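Local coordinates for putative aminopeptidase (Leishmania major, PDB 5NTH), which probably acts as a manganese-dependent M17 leucyl aminopeptidase, removing N-terminal residues from peptides, and here holds the inhibitor actinonin, at residues Gly379-Val384 against Cys474-Asn479; Glu464-Val469 against Ser489-Tyr494. All coordinates share one frame; numbering follows the deposited sequence.

Contact 1. Residues Gly379-Val384 against Cys474-Asn479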
loop_
_atom_site.group_PDB
_atom_site.type_symbol
_atom_site.label_atom_id
_atom_site.label_comp_id
_atom_site.label_asym_id
_atom_site.label_seq_id
_atom_site.Cartn_x
_atom_site.Cartn_y
_atom_site.Cartn_z
ATOM N N GLY A 379 -17.836 -14.554 31.641
ATOM C CA GLY A 379 -19.215 -14.236 31.234
ATOM C C GLY A 379 -19.368 -13.102 30.216
ATOM O O GLY A 379 -20.381 -13.026 29.522
ATOM N N LYS A 380 -18.364 -12.233 30.112
ATOM C CA LYS A 380 -18.395 -11.090 29.222
ATOM C C LYS A 380 -18.271 -11.575 27.764
ATOM O O LYS A 380 -17.425 -12.427 27.457
ATOM C CB LYS A 380 -17.275 -10.107 29.590
ATOM C CG LYS A 380 -17.348 -9.556 31.012
ATOM C CD LYS A 380 -18.062 -8.211 31.114
ATOM C CE LYS A 380 -17.099 -7.050 31.371
ATOM N NZ LYS A 380 -16.575 -7.040 32.765
ATOM N N SER A 381 -19.134 -11.046 26.896
ATOM C CA SER A 381 -19.158 -11.427 25.488
ATOM C C SER A 381 -18.244 -10.510 24.673
ATOM O O SER A 381 -18.209 -9.305 24.909
ATOM C CB SER A 381 -20.590 -11.366 24.954
ATOM O OG SER A 381 -21.082 -10.041 24.983
ATOM N N VAL A 382 -17.516 -11.066 23.715
ATOM C CA VAL A 382 -16.544 -10.272 22.975
ATOM C C VAL A 382 -16.777 -10.373 21.491
ATOM O O VAL A 382 -16.880 -11.473 20.957
ATOM C CB VAL A 382 -15.091 -10.702 23.287
ATOM C CG1 VAL A 382 -14.101 -9.942 22.417
ATOM C CG2 VAL A 382 -14.779 -10.418 24.734
ATOM N N GLU A 383 -16.826 -9.229 20.823
ATOM C CA GLU A 383 -16.968 -9.219 19.366
ATOM C C GLU A 383 -15.592 -9.088 18.709
ATOM O O GLU A 383 -14.972 -8.031 18.754
ATOM C CB GLU A 383 -17.876 -8.084 18.886
ATOM C CG GLU A 383 -18.350 -8.317 17.446
ATOM C CD GLU A 383 -19.067 -7.134 16.814
ATOM O OE1 GLU A 383 -19.085 -6.050 17.448
ATOM O OE2 GLU A 383 -19.594 -7.297 15.666
ATOM N N VAL A 384 -15.148 -10.154 18.072
ATOM C CA VAL A 384 -13.830 -10.188 17.459
ATOM C C VAL A 384 -13.814 -9.385 16.184
ATOM O O VAL A 384 -14.369 -9.806 15.211
ATOM C CB VAL A 384 -13.428 -11.638 17.132
ATOM C CG1 VAL A 384 -12.060 -11.689 16.473
ATOM C CG2 VAL A 384 -13.428 -12.493 18.404
ATOM N N CYS A 474 -23.418 -5.438 19.536
ATOM C CA CYS A 474 -24.052 -6.740 19.841
ATOM C C CYS A 474 -23.288 -7.633 20.846
ATOM O O CYS A 474 -23.555 -8.822 21.004
ATOM C CB CYS A 474 -24.256 -7.466 18.539
ATOM S SG CYS A 474 -22.683 -7.916 17.773
ATOM N N ALA A 475 -22.348 -7.049 21.560
ATOM C CA ALA A 475 -21.606 -7.777 22.583
ATOM C C ALA A 475 -21.121 -6.790 23.605
ATOM O O ALA A 475 -21.208 -5.574 23.417
ATOM C CB ALA A 475 -20.439 -8.511 21.970
ATOM N N ASP A 476 -20.614 -7.316 24.700
ATOM C CA ASP A 476 -20.176 -6.451 25.787
ATOM C C ASP A 476 -19.039 -5.537 25.355
ATOM O O ASP A 476 -19.028 -4.371 25.719
ATOM C CB ASP A 476 -19.828 -7.271 27.034
ATOM C CG ASP A 476 -21.050 -7.908 27.650
ATOM O OD1 ASP A 476 -22.093 -7.169 27.832
ATOM O OD2 ASP A 476 -20.959 -9.141 27.932
ATOM N N MET A 477 -18.136 -6.069 24.528
ATOM C CA MET A 477 -17.021 -5.302 24.009
ATOM C C MET A 477 -16.459 -5.914 22.731
ATOM O O MET A 477 -16.696 -7.081 22.424
ATOM C CB MET A 477 -15.927 -5.304 25.051
ATOM C CG MET A 477 -15.370 -6.698 25.341
ATOM S SD MET A 477 -14.440 -6.841 26.874
ATOM C CE MET A 477 -13.531 -5.297 26.781
ATOM N N ARG A 478 -15.672 -5.132 22.014
ATOM C CA ARG A 478 -14.885 -5.668 20.898
ATOM C C ARG A 478 -13.550 -6.084 21.429
ATOM O O ARG A 478 -13.340 -5.989 22.624
ATOM C CB ARG A 478 -14.724 -4.607 19.832
ATOM C CG ARG A 478 -16.086 -4.170 19.404
ATOM C CD ARG A 478 -16.140 -3.413 18.128
ATOM N NE ARG A 478 -17.351 -3.847 17.431
ATOM C CZ ARG A 478 -17.998 -3.145 16.510
ATOM N NH1 ARG A 478 -19.086 -3.652 15.958
ATOM N NH2 ARG A 478 -17.553 -1.950 16.128
ATOM N N ASN A 479 -12.644 -6.539 20.578
ATOM C CA ASN A 479 -11.290 -6.807 21.036
ATOM C C ASN A 479 -10.209 -5.894 20.441
ATOM O O ASN A 479 -9.044 -6.176 20.584
ATOM C CB ASN A 479 -10.949 -8.257 20.780
ATOM C CG ASN A 479 -10.554 -8.501 19.354
ATOM O OD1 ASN A 479 -10.984 -7.777 18.453
ATOM N ND2 ASN A 479 -9.704 -9.497 19.132
#
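Strands 381-383 and 477-478 form the parallel half of a small three-stranded mixed sheet in the catalytic domain, with Val382 beside Met477 and Glu383 beside Arg478. Two backbone bonds, Met477 N to Ser381 O and Glu383 N to Met477 O (2.7 Å), join them, and a weak one from Asn479 N to Glu383 O continues the pairing. Just before strand 477-478, Asp476 directs its carboxylate at the start of strand 381-383: OD2 accepts Ser381 N at 2.8 Å, nearly straight (176°), on its anti side and close to the carboxylate plane, while OD1 accepts Ala167 N of a neighbouring subunit. With OG set between the backbone N and the carbonyl carbon (chi1 64°), Ser381 takes the amide of Asp476, N to OG 2.8 Å, so each residue binds the other's backbone N-H through its side chain. On the sheet face of Glu383 and Arg478 the two side chains run alongside each other in the same direction. Arg478 grips side-on, NE and NH1 both 2.8 Å from Glu383 OE1. That oxygen lies in the guanidinium plane, whereas the carboxylate is turned 48° against it and both nitrogens come from one side of its plane. Ser472 OG also bonds OE1, while Asn482 takes Arg478 NH2. On the face of Val382 and Met477 the contact is apolar: Val382 CG2 meets Met477 CG at 3.8 Å, and CG1 lies 3.9 Å from Asn479 CB. The Asn479 amide bonds Met385 N and Asn386 O in the chain leading to manganese ligands Asp388 and Glu390, its side chain about 7 Å from that of Glu390. Phe495 of helix 488-497 packs on Val382, Met477 and Asn479, and strand 373-375 completes the sheet antiparallel to 381-383.

Contact 2. Residues Glu464-Val469 against Ser489-Tyr494; sequences EYHEEV and SSCGGY
His466 and Tyr494 carry the aromatic part of this contact. The imidazole turns an edge toward the phenol face in an offset edge-to-face pair, centroids 5.7 Å apart and planes at 62°. A CH-pi contact runs beside it: His466 CB sits over the same ring, 3.8 Å from the Tyr494 centroid and 21° off its normal. Tyr494 CG is anti to the backbone N (chi1 170°), which carries the ring across to helix 463-467 and brings OH to 3.2 Å from Glu467 CB. Sulfur contacts come next. Cys491 SG lies obliquely to the imidazole, 3.9 Å from His466 ND1, and also touches Val469 CG2 at 4.0 Å. Van der Waals packing closes the far end of the imidazole, with Ser490 CB 3.6 Å from both CE1 and NE2 of His466; the Ser490 hydroxyl bonds Leu460 O instead. Tyr435 of strand 432-436 packs on Ser490 and Tyr494. Glu468 OE2 forms a salt bridge with Lys430 of another subunit, whose Asp118 OD2 bonds Tyr465 OH. The whole is packing of the short helix 463-467 and the turn after it on helix 488-497 within the M17 catalytic domain, with the Tyr494 ring lying on the backbone at Glu467.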
loop_
_atom_site.group_PDB
_atom_site.type_symbol
_atom_site.label_atom_id
_atom_site.label_comp_id
_atom_site.label_asym_id
_atom_site.label_seq_id
_atom_site.Cartn_x
_atom_site.Cartn_y
_atom_site.Cartn_z
ATOM N N GLU A 464 -12.148 4.727 31.759
ATOM C CA GLU A 464 -13.296 5.479 31.224
ATOM C C GLU A 464 -13.098 5.872 29.765
ATOM O O GLU A 464 -14.043 5.835 28.992
ATOM C CB GLU A 464 -13.669 6.707 32.044
ATOM C CG GLU A 464 -12.640 7.839 32.130
ATOM C CD GLU A 464 -11.835 7.799 33.411
ATOM O OE1 GLU A 464 -11.572 6.683 33.902
ATOM O OE2 GLU A 464 -11.477 8.874 33.934
ATOM N N TYR A 465 -11.877 6.206 29.390
ATOM C CA TYR A 465 -11.569 6.539 28.008
ATOM C C TYR A 465 -11.424 5.298 27.150
ATOM O O TYR A 465 -11.865 5.319 25.995
ATOM C CB TYR A 465 -10.332 7.449 27.953
ATOM C CG TYR A 465 -10.610 8.914 28.304
ATOM C CD1 TYR A 465 -11.887 9.374 28.732
ATOM C CD2 TYR A 465 -9.601 9.848 28.208
ATOM C CE1 TYR A 465 -12.120 10.729 29.013
ATOM C CE2 TYR A 465 -9.819 11.194 28.519
ATOM C CZ TYR A 465 -11.077 11.643 28.909
ATOM O OH TYR A 465 -11.212 12.985 29.178
ATOM N N HIS A 466 -10.875 4.210 27.708
ATOM C CA HIS A 466 -10.755 2.938 26.952
ATOM C C HIS A 466 -12.123 2.290 26.733
ATOM O O HIS A 466 -12.386 1.756 25.661
ATOM C CB HIS A 466 -9.796 1.910 27.591
ATOM C CG HIS A 466 -8.527 2.506 28.104
ATOM N ND1 HIS A 466 -7.823 3.466 27.409
ATOM C CD2 HIS A 466 -7.858 2.321 29.263
ATOM C CE1 HIS A 466 -6.779 3.848 28.118
ATOM N NE2 HIS A 466 -6.780 3.172 29.248
ATOM N N GLU A 467 -12.993 2.347 27.733
ATOM C CA GLU A 467 -14.310 1.759 27.625
ATOM C C GLU A 467 -14.996 2.255 26.384
ATOM O O GLU A 467 -15.679 1.481 25.714
ATOM C CB GLU A 467 -15.165 2.093 28.841
ATOM C CG GLU A 467 -16.551 1.465 28.761
ATOM C CD GLU A 467 -17.375 1.640 30.032
ATOM O OE1 GLU A 467 -17.400 2.770 30.595
ATOM O OE2 GLU A 467 -18.025 0.643 30.462
ATOM N N GLU A 468 -14.805 3.537 26.084
ATOM C CA GLU A 468 -15.560 4.180 25.021
ATOM C C GLU A 468 -14.997 3.990 23.623
ATOM O O GLU A 468 -15.587 4.479 22.690
ATOM C CB GLU A 468 -15.823 5.680 25.310
ATOM C CG GLU A 468 -14.663 6.663 25.062
ATOM C CD GLU A 468 -15.073 8.149 25.179
ATOM O OE1 GLU A 468 -15.963 8.561 24.389
ATOM O OE2 GLU A 468 -14.504 8.904 26.034
ATOM N N VAL A 469 -13.883 3.294 23.459
ATOM C CA VAL A 469 -13.434 2.904 22.118
ATOM C C VAL A 469 -13.592 1.401 21.823
ATOM O O VAL A 469 -13.268 0.956 20.742
ATOM C CB VAL A 469 -12.000 3.396 21.801
ATOM C CG1 VAL A 469 -11.927 4.912 21.894
ATOM C CG2 VAL A 469 -10.935 2.747 22.682
ATOM N N SER A 489 -1.367 0.458 23.749
ATOM C CA SER A 489 -0.906 -0.486 24.778
ATOM C C SER A 489 -1.829 -0.514 25.970
ATOM O O SER A 489 -2.065 -1.592 26.497
ATOM C CB SER A 489 0.558 -0.291 25.248
ATOM O OG SER A 489 0.928 -1.402 26.084
ATOM N N SER A 490 -2.353 0.632 26.393
ATOM C CA SER A 490 -3.294 0.649 27.515
ATOM C C SER A 490 -4.565 -0.105 27.164
ATOM O O SER A 490 -5.089 -0.859 27.976
ATOM C CB SER A 490 -3.673 2.052 27.910
ATOM O OG SER A 490 -2.603 2.957 27.722
ATOM N N CYS A 491 -5.059 0.103 25.948
ATOM C CA CYS A 491 -6.269 -0.573 25.499
ATOM C C CYS A 491 -6.091 -2.107 25.590
ATOM O O CYS A 491 -7.018 -2.841 25.933
ATOM C CB CYS A 491 -6.687 -0.076 24.073
ATOM S SG CYS A 491 -7.361 1.641 23.995
ATOM N N GLY A 492 -4.880 -2.579 25.323
ATOM C CA GLY A 492 -4.596 -3.988 25.451
ATOM C C GLY A 492 -4.708 -4.442 26.877
ATOM O O GLY A 492 -5.273 -5.484 27.156
ATOM N N GLY A 493 -4.180 -3.651 27.795
ATOM C CA GLY A 493 -4.310 -3.965 29.215
ATOM C C GLY A 493 -5.731 -3.922 29.734
ATOM O O GLY A 493 -6.148 -4.795 30.487
ATOM N N TYR A 494 -6.465 -2.896 29.323
ATOM C CA TYR A 494 -7.876 -2.705 29.703
ATOM C C TYR A 494 -8.756 -3.872 29.284
ATOM O O TYR A 494 -9.635 -4.295 30.017
ATOM C CB TYR A 494 -8.413 -1.405 29.085
ATOM C CG TYR A 494 -9.908 -1.230 29.210
ATOM C CD1 TYR A 494 -10.481 -0.715 30.378
ATOM C CD2 TYR A 494 -10.755 -1.592 28.153
ATOM C CE1 TYR A 494 -11.855 -0.576 30.489
ATOM C CE2 TYR A 494 -12.127 -1.459 28.249
ATOM C CZ TYR A 494 -12.673 -0.949 29.413
ATOM O OH TYR A 494 -14.036 -0.829 29.503
#

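Along the chain the segments come in the order 379-384, 464-469, 474-479, 489-494, so the two contacts cross rather than nest. Contact 1 closes the long excursion from strand 381-383 to strand 477-478, which includes metal ligands Asp388 and Glu390, helices and several strands of the central sheet. Contact 2 closes a much shorter loop, and strand 477-478 lies inside it, between helices 463-467 and 488-497. Their centres are 14 Å apart, and they do not touch. Helix 488-497 serves both, one turn facing helix 463-467 and its next residue reaching the small sheet. Contact 1 thus pairs two strands, contact 2 joins two helices, and this helix connects them near the actinonin site.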